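Xylose isomerase-like TIM barrel (Anabaena variabilis ATCC 29413, PDB 2QW5) binds a zinc ion and D-xylose at the mouth of a TIM barrel and is probably a sugar or sugar-phosphate isomerase or epimerase. Local coordinates at residues E124-I130 with K177-E183; V211-S217 with R242-V248; R298-P303 with Y311-I317. Numbering follows the deposited sequence.

Overall arrangement
Contacts 1 and 2 belong to one closed eight-stranded parallel barrel and follow each other along the chain, their centres about 9 Å apart. Strands 179-182 and 211-216 are neighbours, so the two pairs join edge to edge: Gly212 N lies 2.8 Å from Leu180 O and Gly212 O 2.9 Å from Ile182 N, both probable hydrogen bonds. They converge on the same zinc ion, contact 1 through Glu183 and contact 2 through Asp216 and Gln247; Glu281 completes the protein ligands, and D-xylose lies beside the metal. Contact 3 sits apart, about 29 Å from contact 1 and about 27 Å from contact 2 between centres, where the chain beyond the last barrel strand enters helix 314-332.

Contact 1. Residues E124-I130 with K177-E183; sequences EIMMGPI and KVKLAIE. With ZN (zinc ion), chain D; XLS (D-xylose), chain C.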
loop_
_atom_site.group_PDB
_atom_site.type_symbol
_atom_site.label_atom_id
_atom_site.label_comp_id
_atom_site.label_asym_id
_atom_site.label_seq_id
_atom_site.Cartn_x
_atom_site.Cartn_y
_atom_site.Cartn_z
ATOM N N GLU A 124 15.086 34.347 -10.603
ATOM C CA GLU A 124 15.457 34.951 -9.350
ATOM C C GLU A 124 14.654 34.425 -8.167
ATOM O O GLU A 124 14.817 34.887 -7.052
ATOM C CB GLU A 124 15.387 36.453 -9.562
ATOM C CG GLU A 124 16.573 36.887 -10.571
ATOM C CD GLU A 124 16.550 38.341 -11.066
ATOM O OE1 GLU A 124 15.627 38.728 -11.851
ATOM O OE2 GLU A 124 17.501 39.065 -10.694
ATOM N N ILE A 125 13.818 33.412 -8.407
ATOM C CA ILE A 125 13.023 32.768 -7.378
ATOM C C ILE A 125 13.043 31.248 -7.580
ATOM O O ILE A 125 12.665 30.754 -8.662
ATOM C CB ILE A 125 11.559 33.241 -7.392
ATOM C CG1 ILE A 125 11.438 34.750 -7.097
ATOM C CG2 ILE A 125 10.753 32.492 -6.345
ATOM C CD1 ILE A 125 10.041 35.299 -7.361
HETATM N N MSE A 126 13.512 30.534 -6.548
HETATM C CA MSE A 126 13.454 29.061 -6.478
HETATM C C MSE A 126 12.589 28.777 -5.266
HETATM O O MSE A 126 12.947 29.187 -4.130
HETATM C CB MSE A 126 14.827 28.439 -6.287
HETATM C CG MSE A 126 14.798 26.905 -6.252
HETATM SE SE MSE A 126 16.493 26.139 -6.240
HETATM C CE MSE A 126 16.580 25.390 -4.445
HETATM N N MSE A 127 11.484 28.058 -5.484
HETATM C CA MSE A 127 10.524 27.771 -4.404
HETATM C C MSE A 127 10.200 26.306 -4.293
HETATM O O MSE A 127 10.433 25.554 -5.223
HETATM C CB MSE A 127 9.201 28.503 -4.658
HETATM C CG MSE A 127 8.556 28.136 -6.016
HETATM SE SE MSE A 127 6.727 28.016 -5.820
HETATM C CE MSE A 127 6.498 26.471 -4.663
ATOM N N GLY A 128 9.677 25.907 -3.139
ATOM C CA GLY A 128 9.131 24.570 -2.987
ATOM C C GLY A 128 9.458 23.951 -1.659
ATOM O O GLY A 128 9.950 24.643 -0.779
ATOM N N PRO A 129 9.126 22.646 -1.502
ATOM C CA PRO A 129 9.344 21.882 -0.289
ATOM C C PRO A 129 10.805 21.373 -0.185
ATOM O O PRO A 129 11.076 20.160 -0.274
ATOM C CB PRO A 129 8.327 20.752 -0.428
ATOM C CG PRO A 129 8.259 20.531 -1.924
ATOM C CD PRO A 129 8.452 21.831 -2.546
ATOM N N ILE A 130 11.706 22.319 0.114
ATOM C CA ILE A 130 13.143 22.078 0.139
ATOM C C ILE A 130 13.751 21.780 1.552
ATOM O O ILE A 130 14.979 21.775 1.683
ATOM C CB ILE A 130 13.917 23.207 -0.589
ATOM C CG1 ILE A 130 13.745 24.575 0.090
ATOM C CG2 ILE A 130 13.467 23.281 -2.125
ATOM C CD1 ILE A 130 14.631 25.653 -0.457
ATOM N N LYS A 177 22.045 35.350 -6.803
ATOM C CA LYS A 177 20.868 36.224 -6.928
ATOM C C LYS A 177 19.515 35.452 -7.119
ATOM O O LYS A 177 18.641 35.853 -7.898
ATOM C CB LYS A 177 21.103 37.286 -8.001
ATOM C CG LYS A 177 22.357 38.126 -7.741
ATOM C CD LYS A 177 22.570 39.209 -8.781
ATOM C CE LYS A 177 23.239 40.426 -8.168
ATOM N NZ LYS A 177 24.427 40.138 -7.324
ATOM N N VAL A 178 19.380 34.343 -6.385
ATOM C CA VAL A 178 18.167 33.516 -6.397
ATOM C C VAL A 178 17.588 33.558 -5.001
ATOM O O VAL A 178 18.266 33.184 -4.026
ATOM C CB VAL A 178 18.491 32.053 -6.779
ATOM C CG1 VAL A 178 17.265 31.134 -6.530
ATOM C CG2 VAL A 178 19.063 31.993 -8.225
ATOM N N LYS A 179 16.373 34.071 -4.864
ATOM C CA LYS A 179 15.730 34.078 -3.531
ATOM C C LYS A 179 15.195 32.674 -3.340
ATOM O O LYS A 179 14.658 32.108 -4.290
ATOM C CB LYS A 179 14.579 35.085 -3.482
ATOM C CG LYS A 179 14.933 36.551 -3.654
ATOM C CD LYS A 179 15.631 37.112 -2.478
ATOM C CE LYS A 179 15.806 38.624 -2.665
ATOM N NZ LYS A 179 16.884 39.103 -1.766
ATOM N N LEU A 180 15.317 32.120 -2.128
ATOM C CA LEU A 180 14.808 30.768 -1.821
ATOM C C LEU A 180 13.463 30.919 -1.104
ATOM O O LEU A 180 13.440 31.459 -0.022
ATOM C CB LEU A 180 15.811 29.996 -0.944
ATOM C CG LEU A 180 17.183 29.662 -1.585
ATOM C CD1 LEU A 180 18.178 29.202 -0.528
ATOM C CD2 LEU A 180 17.044 28.622 -2.704
ATOM N N ALA A 181 12.371 30.421 -1.693
ATOM C CA ALA A 181 10.992 30.554 -1.134
ATOM C C ALA A 181 10.460 29.199 -0.718
ATOM O O ALA A 181 9.928 28.478 -1.542
ATOM C CB ALA A 181 10.074 31.222 -2.134
ATOM N N ILE A 182 10.625 28.857 0.580
ATOM C CA ILE A 182 10.154 27.599 1.164
ATOM C C ILE A 182 8.635 27.641 1.288
ATOM O O ILE A 182 8.063 28.648 1.698
ATOM C CB ILE A 182 10.756 27.304 2.560
ATOM C CG1 ILE A 182 12.291 27.278 2.539
ATOM C CG2 ILE A 182 10.267 25.932 3.083
ATOM C CD1 ILE A 182 12.970 27.222 3.993
ATOM N N GLU A 183 7.987 26.526 0.960
ATOM C CA GLU A 183 6.531 26.460 0.894
ATOM C C GLU A 183 5.890 25.652 2.035
ATOM O O GLU A 183 6.207 24.477 2.201
ATOM C CB GLU A 183 6.134 25.839 -0.463
ATOM C CG GLU A 183 4.631 25.948 -0.764
ATOM C CD GLU A 183 4.227 25.289 -2.066
ATOM O OE1 GLU A 183 5.031 24.466 -2.587
ATOM O OE2 GLU A 183 3.086 25.614 -2.536
HETATM ZN ZN ZN D . 2.152 25.797 -4.449
HETATM C C1 XLS C . 2.819 20.988 -4.496
HETATM C C2 XLS C . 4.342 20.974 -4.455
HETATM C C3 XLS C . 4.992 19.744 -5.182
HETATM C C4 XLS C . 6.273 20.062 -5.928
HETATM O O1 XLS C . 1.961 21.448 -3.445
HETATM O O2 XLS C . 4.889 22.226 -4.870
HETATM O O3 XLS C . 4.210 19.011 -6.127
HETATM O O4 XLS C . 7.129 20.746 -5.059
HETATM O O HOH W 1 17.754 38.467 -8.081
HETATM O O HOH W 2 1.729 23.816 -4.323
#
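Two neighbouring parallel strands of the TIM barrel, 125-128 and 179-182, pair here in its buried wall, their axes 4.6 Å apart and 17° from parallel. Five backbone hydrogen bonds zigzag between them: Lys179 N to Glu124 O (2.8 Å), Met126 N to Lys179 O (3.0 Å), Ala181 N to Met126 O (2.8 Å), Gly128 N to Ala181 O (3.0 Å) and Glu183 N to Gly128 O (3.2 Å). Met126, a selenomethionine, shares one face with Leu180; Met126 CE packs 3.7 Å from Leu180 CD2, and Val115 of helix 101-120 covers both. On the other face, inside the barrel, CB of selenomethionine Met127 meets Ala181 CB at 3.8 Å, and the same side chain reaches Tyr245 and Gln247. At the positive phi of Gly128 a CB would collide with the preceding carbonyl and with Pro129 CD. At the opposite end a water joins Glu124 OE2 (2.7 Å) to Lys177 O (2.8 Å). Glu183 OE2 binds zinc at 2.1 Å, Glu183 OE1 accepts a 3.2 Å hydrogen bond from O2 of D-xylose, and Pro129 CD lies 3.0 Å from the sugar's O4. An active site at the C-terminal strand ends is the hallmark of a TIM barrel.

Contact 2. Residues V211-S217 with R242-V248; sequences VGVVIDS and RLHYVQV. With ZN (zinc ion), chain D.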
loop_
_atom_site.group_PDB
_atom_site.type_symbol
_atom_site.label_atom_id
_atom_site.label_comp_id
_atom_site.label_asym_id
_atom_site.label_seq_id
_atom_site.Cartn_x
_atom_site.Cartn_y
_atom_site.Cartn_z
ATOM N N VAL A 211 16.833 32.955 2.539
ATOM C CA VAL A 211 15.919 31.843 2.795
ATOM C C VAL A 211 14.631 32.409 3.390
ATOM O O VAL A 211 14.579 32.826 4.540
ATOM C CB VAL A 211 16.518 30.766 3.725
ATOM C CG1 VAL A 211 15.482 29.603 3.950
ATOM C CG2 VAL A 211 17.861 30.211 3.159
ATOM N N GLY A 212 13.582 32.434 2.580
ATOM C CA GLY A 212 12.282 32.941 2.998
ATOM C C GLY A 212 11.143 32.027 2.618
ATOM O O GLY A 212 11.277 30.788 2.652
ATOM N N VAL A 213 10.012 32.642 2.268
ATOM C CA VAL A 213 8.785 31.874 2.051
ATOM C C VAL A 213 8.040 32.204 0.779
ATOM O O VAL A 213 8.159 33.296 0.236
ATOM C CB VAL A 213 7.774 32.079 3.245
ATOM C CG1 VAL A 213 8.488 32.054 4.569
ATOM C CG2 VAL A 213 7.032 33.364 3.146
ATOM N N VAL A 214 7.274 31.213 0.342
ATOM C CA VAL A 214 6.215 31.418 -0.629
ATOM C C VAL A 214 4.932 31.150 0.174
ATOM O O VAL A 214 4.885 30.185 0.955
ATOM C CB VAL A 214 6.281 30.505 -1.863
ATOM C CG1 VAL A 214 6.558 29.025 -1.487
ATOM C CG2 VAL A 214 5.016 30.691 -2.686
ATOM N N ILE A 215 3.931 32.030 0.032
ATOM C CA ILE A 215 2.606 31.818 0.590
ATOM C C ILE A 215 1.718 31.454 -0.594
ATOM O O ILE A 215 1.597 32.250 -1.518
ATOM C CB ILE A 215 2.036 33.046 1.330
ATOM C CG1 ILE A 215 2.990 33.530 2.446
ATOM C CG2 ILE A 215 0.639 32.697 1.931
ATOM C CD1 ILE A 215 2.530 34.814 3.059
ATOM N N ASP A 216 1.141 30.250 -0.544
ATOM C CA ASP A 216 0.229 29.682 -1.560
ATOM C C ASP A 216 -1.142 29.664 -0.872
ATOM O O ASP A 216 -1.275 29.062 0.219
ATOM C CB ASP A 216 0.713 28.290 -1.912
ATOM C CG ASP A 216 -0.256 27.489 -2.809
ATOM O OD1 ASP A 216 -1.471 27.453 -2.547
ATOM O OD2 ASP A 216 0.241 26.830 -3.729
ATOM N N SER A 217 -2.139 30.299 -1.496
ATOM C CA SER A 217 -3.485 30.435 -0.924
ATOM C C SER A 217 -4.189 29.099 -0.640
ATOM O O SER A 217 -4.889 28.994 0.372
ATOM C CB SER A 217 -4.365 31.304 -1.821
ATOM O OG SER A 217 -4.529 30.718 -3.126
ATOM N N ARG A 242 11.495 38.416 4.204
ATOM C CA ARG A 242 11.373 36.991 3.849
ATOM C C ARG A 242 10.126 36.573 3.068
ATOM O O ARG A 242 9.911 35.368 2.906
ATOM C CB ARG A 242 11.528 36.144 5.114
ATOM C CG ARG A 242 12.950 36.080 5.544
ATOM C CD ARG A 242 13.136 35.401 6.861
ATOM N NE ARG A 242 14.265 34.483 6.775
ATOM C CZ ARG A 242 14.922 33.930 7.787
ATOM N NH1 ARG A 242 14.640 34.203 9.047
ATOM N NH2 ARG A 242 15.904 33.098 7.511
ATOM N N LEU A 243 9.332 37.535 2.572
ATOM C CA LEU A 243 8.148 37.232 1.773
ATOM C C LEU A 243 8.596 37.331 0.344
ATOM O O LEU A 243 8.432 38.341 -0.292
ATOM C CB LEU A 243 6.957 38.133 2.122
ATOM C CG LEU A 243 5.586 37.895 1.439
ATOM C CD1 LEU A 243 5.229 36.458 1.247
ATOM C CD2 LEU A 243 4.515 38.571 2.265
ATOM N N HIS A 244 9.163 36.230 -0.155
ATOM C CA HIS A 244 9.755 36.198 -1.481
ATOM C C HIS A 244 8.839 35.928 -2.645
ATOM O O HIS A 244 9.216 36.206 -3.789
ATOM C CB HIS A 244 10.900 35.192 -1.508
ATOM C CG HIS A 244 12.002 35.499 -0.535
ATOM N ND1 HIS A 244 12.350 36.786 -0.186
ATOM C CD2 HIS A 244 12.903 34.694 0.065
ATOM C CE1 HIS A 244 13.383 36.747 0.637
ATOM N NE2 HIS A 244 13.750 35.492 0.791
ATOM N N TYR A 245 7.670 35.341 -2.397
ATOM C CA TYR A 245 6.806 34.903 -3.507
ATOM C C TYR A 245 5.398 34.620 -3.037
ATOM O O TYR A 245 5.192 34.345 -1.868
ATOM C CB TYR A 245 7.416 33.636 -4.086
ATOM C CG TYR A 245 6.974 33.198 -5.470
ATOM C CD1 TYR A 245 7.041 34.049 -6.580
ATOM C CD2 TYR A 245 6.626 31.873 -5.700
ATOM C CE1 TYR A 245 6.732 33.570 -7.891
ATOM C CE2 TYR A 245 6.309 31.406 -6.988
ATOM C CZ TYR A 245 6.362 32.243 -8.059
ATOM O OH TYR A 245 6.021 31.749 -9.289
ATOM N N VAL A 246 4.438 34.651 -3.961
ATOM C CA VAL A 246 3.009 34.464 -3.641
ATOM C C VAL A 246 2.356 33.700 -4.792
ATOM O O VAL A 246 2.590 34.048 -5.954
ATOM C CB VAL A 246 2.264 35.809 -3.446
ATOM C CG1 VAL A 246 0.749 35.599 -3.311
ATOM C CG2 VAL A 246 2.759 36.545 -2.217
ATOM N N GLN A 247 1.578 32.664 -4.437
ATOM C CA GLN A 247 0.834 31.838 -5.369
ATOM C C GLN A 247 -0.674 31.870 -5.074
ATOM O O GLN A 247 -1.099 31.823 -3.906
ATOM C CB GLN A 247 1.317 30.413 -5.323
ATOM C CG GLN A 247 2.713 30.220 -5.756
ATOM C CD GLN A 247 3.076 28.768 -5.722
ATOM O OE1 GLN A 247 2.798 28.080 -4.750
ATOM N NE2 GLN A 247 3.648 28.273 -6.813
ATOM N N VAL A 248 -1.478 32.013 -6.133
ATOM C CA VAL A 248 -2.936 31.977 -6.028
ATOM C C VAL A 248 -3.337 30.637 -6.639
ATOM O O VAL A 248 -2.960 30.308 -7.787
ATOM C CB VAL A 248 -3.666 33.187 -6.669
ATOM C CG1 VAL A 248 -3.421 34.432 -5.781
ATOM C CG2 VAL A 248 -3.235 33.407 -8.126
HETATM ZN ZN ZN D . 2.152 25.797 -4.449
HETATM O O HOH W 2 1.729 23.816 -4.323
#
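A beta bulge interrupts the pairing of parallel strands 211-216 and 243-248 in the TIM barrel: Val213 pairs with Leu243 but Val214 with Tyr245, the register slipping by one residue. At the slip Val213 O receives two weak hydrogen bonds, from His244 N (3.1 Å) and Tyr245 N (3.4 Å), while His244 NE2 bonds to Lys209 O. Gly212 leaves room for this kink, since a CB there would clash with Arg242 O and the His244 ring. At the N-terminal end Arg242 NE donates to Val211 O at 2.8 Å. Beyond the bulge the pattern resumes: Ile215 N to Tyr245 O (3.2 Å), Gln247 N to Ile215 O (2.9 Å), Ser217 N to Gln247 O (3.0 Å). Ile215 CD1 packs on Leu243 CD1 at 3.6 Å; on the inward face Val214 CG2 lies 3.6 Å from Tyr245 CD2. Glu49 accepts from both Tyr245 OH and Gln247 NE2, leaving the amide oxygen turned to the metal. Asp216 OD2 and Gln247 OE1, 3.0 Å apart, bind zinc at 2.3 and 2.4 Å.

Contact 3. Residues R298-P303 with Y311-I317; sequences RKFWIP and YPNAYDI
An extended, irregular segment, 298-303, lies against the lead-in to helix 314-332, with Phe300 and Asn313 nearest in register (CA-CA 4.5 Å). Residues 311-313 are extended; helical angles start at Ala314. Asn313 is the N-cap: Asn313 OD1 accepts from Asp316 N at 2.8 Å and Asp316 OD2 from Asn313 N at 2.9 Å, a capping box. Between the segments Ala314 N donates to Trp301 O (2.9 Å), and Trp301 NE1 to Tyr311 O (3.0 Å). Three protrusions rest on ring faces. Trp301 (chi1 p, chi2 -88°) lays its six-membered ring under Asn313 CB, 3.6 Å from the centroid; Phe300 (chi1 m, chi2 -54°) receives Ile317 CG1 at 3.7 Å from its centroid; and Arg298, extended to NE before chi4 turns to -83°, places CD 3.6 Å from the Tyr311 ring centroid. Pro303 CG fits against Tyr315 CD2 (3.7 Å) and Asn313 ND2 (3.8 Å), while Ala314 CB lies 4.1 Å from Ile302 CG1. A water spans Lys299 O (2.9 Å) and Pro312 O (2.7 Å). Mostly CH-pi and apolar, the contact adds two directed hydrogen bonds, one backbone and one indole, to a capped helix start, while the Arg298 guanidinium forms a salt bridge with Glu153 of the second subunit.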
loop_
_atom_site.group_PDB
_atom_site.type_symbol
_atom_site.label_atom_id
_atom_site.label_comp_id
_atom_site.label_asym_id
_atom_site.label_seq_id
_atom_site.Cartn_x
_atom_site.Cartn_y
_atom_site.Cartn_z
ATOM N N ARG A 298 -12.503 16.115 -13.749
ATOM C CA ARG A 298 -12.054 15.895 -15.112
ATOM C C ARG A 298 -10.835 16.781 -15.464
ATOM O O ARG A 298 -10.651 17.896 -14.915
ATOM C CB ARG A 298 -13.171 16.173 -16.113
ATOM C CG ARG A 298 -14.319 15.237 -16.019
ATOM C CD ARG A 298 -15.291 15.511 -17.163
ATOM N NE ARG A 298 -16.463 14.649 -17.057
ATOM C CZ ARG A 298 -16.557 13.386 -17.496
ATOM N NH1 ARG A 298 -15.548 12.756 -18.109
ATOM N NH2 ARG A 298 -17.697 12.724 -17.304
ATOM N N LYS A 299 -10.027 16.246 -16.379
ATOM C CA LYS A 299 -8.834 16.902 -16.877
ATOM C C LYS A 299 -9.224 18.115 -17.730
ATOM O O LYS A 299 -10.218 18.083 -18.455
ATOM C CB LYS A 299 -8.004 15.926 -17.736
ATOM C CG LYS A 299 -6.652 16.475 -18.253
ATOM C CD LYS A 299 -5.886 15.430 -19.036
ATOM C CE LYS A 299 -4.469 15.874 -19.344
ATOM N NZ LYS A 299 -3.755 14.885 -20.224
ATOM N N PHE A 300 -8.435 19.186 -17.607
ATOM C CA PHE A 300 -8.553 20.346 -18.509
ATOM C C PHE A 300 -7.657 19.913 -19.670
ATOM O O PHE A 300 -6.419 20.037 -19.617
ATOM C CB PHE A 300 -8.073 21.650 -17.879
ATOM C CG PHE A 300 -8.571 21.868 -16.488
ATOM C CD1 PHE A 300 -9.931 21.810 -16.212
ATOM C CD2 PHE A 300 -7.686 22.190 -15.455
ATOM C CE1 PHE A 300 -10.424 22.054 -14.943
ATOM C CE2 PHE A 300 -8.171 22.441 -14.168
ATOM C CZ PHE A 300 -9.547 22.347 -13.908
ATOM N N TRP A 301 -8.289 19.353 -20.704
ATOM C CA TRP A 301 -7.556 18.737 -21.799
ATOM C C TRP A 301 -6.601 19.697 -22.480
ATOM O O TRP A 301 -6.916 20.861 -22.681
ATOM C CB TRP A 301 -8.466 18.049 -22.809
ATOM C CG TRP A 301 -9.468 18.902 -23.444
ATOM C CD1 TRP A 301 -10.703 19.157 -22.985
ATOM C CD2 TRP A 301 -9.366 19.556 -24.722
ATOM N NE1 TRP A 301 -11.369 19.976 -23.851
ATOM C CE2 TRP A 301 -10.586 20.214 -24.941
ATOM C CE3 TRP A 301 -8.353 19.666 -25.681
ATOM C CZ2 TRP A 301 -10.843 20.986 -26.079
ATOM C CZ3 TRP A 301 -8.602 20.440 -26.833
ATOM C CH2 TRP A 301 -9.845 21.095 -27.010
ATOM N N ILE A 302 -5.427 19.183 -22.805
ATOM C CA ILE A 302 -4.346 19.985 -23.351
ATOM C C ILE A 302 -4.433 19.945 -24.883
ATOM O O ILE A 302 -4.234 18.880 -25.455
ATOM C CB ILE A 302 -2.997 19.505 -22.850
ATOM C CG1 ILE A 302 -2.946 19.577 -21.316
ATOM C CG2 ILE A 302 -1.880 20.399 -23.429
ATOM C CD1 ILE A 302 -1.838 18.670 -20.681
ATOM N N PRO A 303 -4.732 21.096 -25.538
ATOM C CA PRO A 303 -4.822 21.104 -27.002
ATOM C C PRO A 303 -3.551 20.594 -27.684
ATOM O O PRO A 303 -2.449 20.989 -27.299
ATOM C CB PRO A 303 -5.074 22.580 -27.322
ATOM C CG PRO A 303 -5.797 23.077 -26.143
ATOM C CD PRO A 303 -5.009 22.450 -25.017
ATOM N N TYR A 311 -15.604 19.565 -22.536
ATOM C CA TYR A 311 -15.262 20.207 -21.261
ATOM C C TYR A 311 -14.218 21.311 -21.476
ATOM O O TYR A 311 -13.669 21.423 -22.576
ATOM C CB TYR A 311 -14.812 19.145 -20.254
ATOM C CG TYR A 311 -15.870 18.074 -20.086
ATOM C CD1 TYR A 311 -17.064 18.361 -19.448
ATOM C CD2 TYR A 311 -15.685 16.778 -20.590
ATOM C CE1 TYR A 311 -18.069 17.367 -19.305
ATOM C CE2 TYR A 311 -16.664 15.789 -20.452
ATOM C CZ TYR A 311 -17.854 16.094 -19.807
ATOM O OH TYR A 311 -18.826 15.129 -19.656
ATOM N N PRO A 312 -14.025 22.193 -20.477
ATOM C CA PRO A 312 -12.989 23.227 -20.629
ATOM C C PRO A 312 -11.580 22.649 -20.841
ATOM O O PRO A 312 -11.248 21.587 -20.266
ATOM C CB PRO A 312 -13.092 24.008 -19.304
ATOM C CG PRO A 312 -14.464 23.784 -18.853
ATOM C CD PRO A 312 -14.735 22.360 -19.196
ATOM N N ASN A 313 -10.808 23.308 -21.719
ATOM C CA ASN A 313 -9.438 22.917 -22.034
ATOM C C ASN A 313 -8.469 23.685 -21.129
ATOM O O ASN A 313 -8.881 24.585 -20.389
ATOM C CB ASN A 313 -9.124 22.991 -23.546
ATOM C CG ASN A 313 -8.928 24.390 -24.105
ATOM O OD1 ASN A 313 -8.469 25.316 -23.452
ATOM N ND2 ASN A 313 -9.233 24.516 -25.387
ATOM N N ALA A 314 -7.201 23.308 -21.207
ATOM C CA ALA A 314 -6.134 23.914 -20.401
ATOM C C ALA A 314 -6.034 25.437 -20.552
ATOM O O ALA A 314 -5.838 26.158 -19.579
ATOM C CB ALA A 314 -4.771 23.240 -20.743
ATOM N N TYR A 315 -6.223 25.931 -21.782
ATOM C CA TYR A 315 -6.143 27.357 -22.076
ATOM C C TYR A 315 -7.347 28.137 -21.605
ATOM O O TYR A 315 -7.206 29.265 -21.144
ATOM C CB TYR A 315 -5.893 27.586 -23.577
ATOM C CG TYR A 315 -4.590 27.023 -24.081
ATOM C CD1 TYR A 315 -3.406 27.161 -23.352
ATOM C CD2 TYR A 315 -4.503 26.463 -25.346
ATOM C CE1 TYR A 315 -2.215 26.666 -23.805
ATOM C CE2 TYR A 315 -3.291 25.960 -25.834
ATOM C CZ TYR A 315 -2.151 26.079 -25.060
ATOM O OH TYR A 315 -0.954 25.615 -25.503
ATOM N N ASP A 316 -8.529 27.527 -21.708
ATOM C CA ASP A 316 -9.757 28.101 -21.166
ATOM C C ASP A 316 -9.575 28.398 -19.672
ATOM O O ASP A 316 -9.839 29.506 -19.228
ATOM C CB ASP A 316 -10.961 27.154 -21.344
ATOM C CG ASP A 316 -11.249 26.826 -22.810
ATOM O OD1 ASP A 316 -11.014 27.674 -23.703
ATOM O OD2 ASP A 316 -11.713 25.700 -23.069
ATOM N N ILE A 317 -9.109 27.402 -18.923
ATOM C CA ILE A 317 -8.907 27.561 -17.475
ATOM C C ILE A 317 -7.833 28.630 -17.171
ATOM O O ILE A 317 -8.045 29.469 -16.289
ATOM C CB ILE A 317 -8.615 26.201 -16.798
ATOM C CG1 ILE A 317 -9.829 25.254 -16.950
ATOM C CG2 ILE A 317 -8.271 26.338 -15.299
ATOM C CD1 ILE A 317 -11.155 25.771 -16.389
HETATM O O HOH W 3 -12.318 20.078 -18.278
#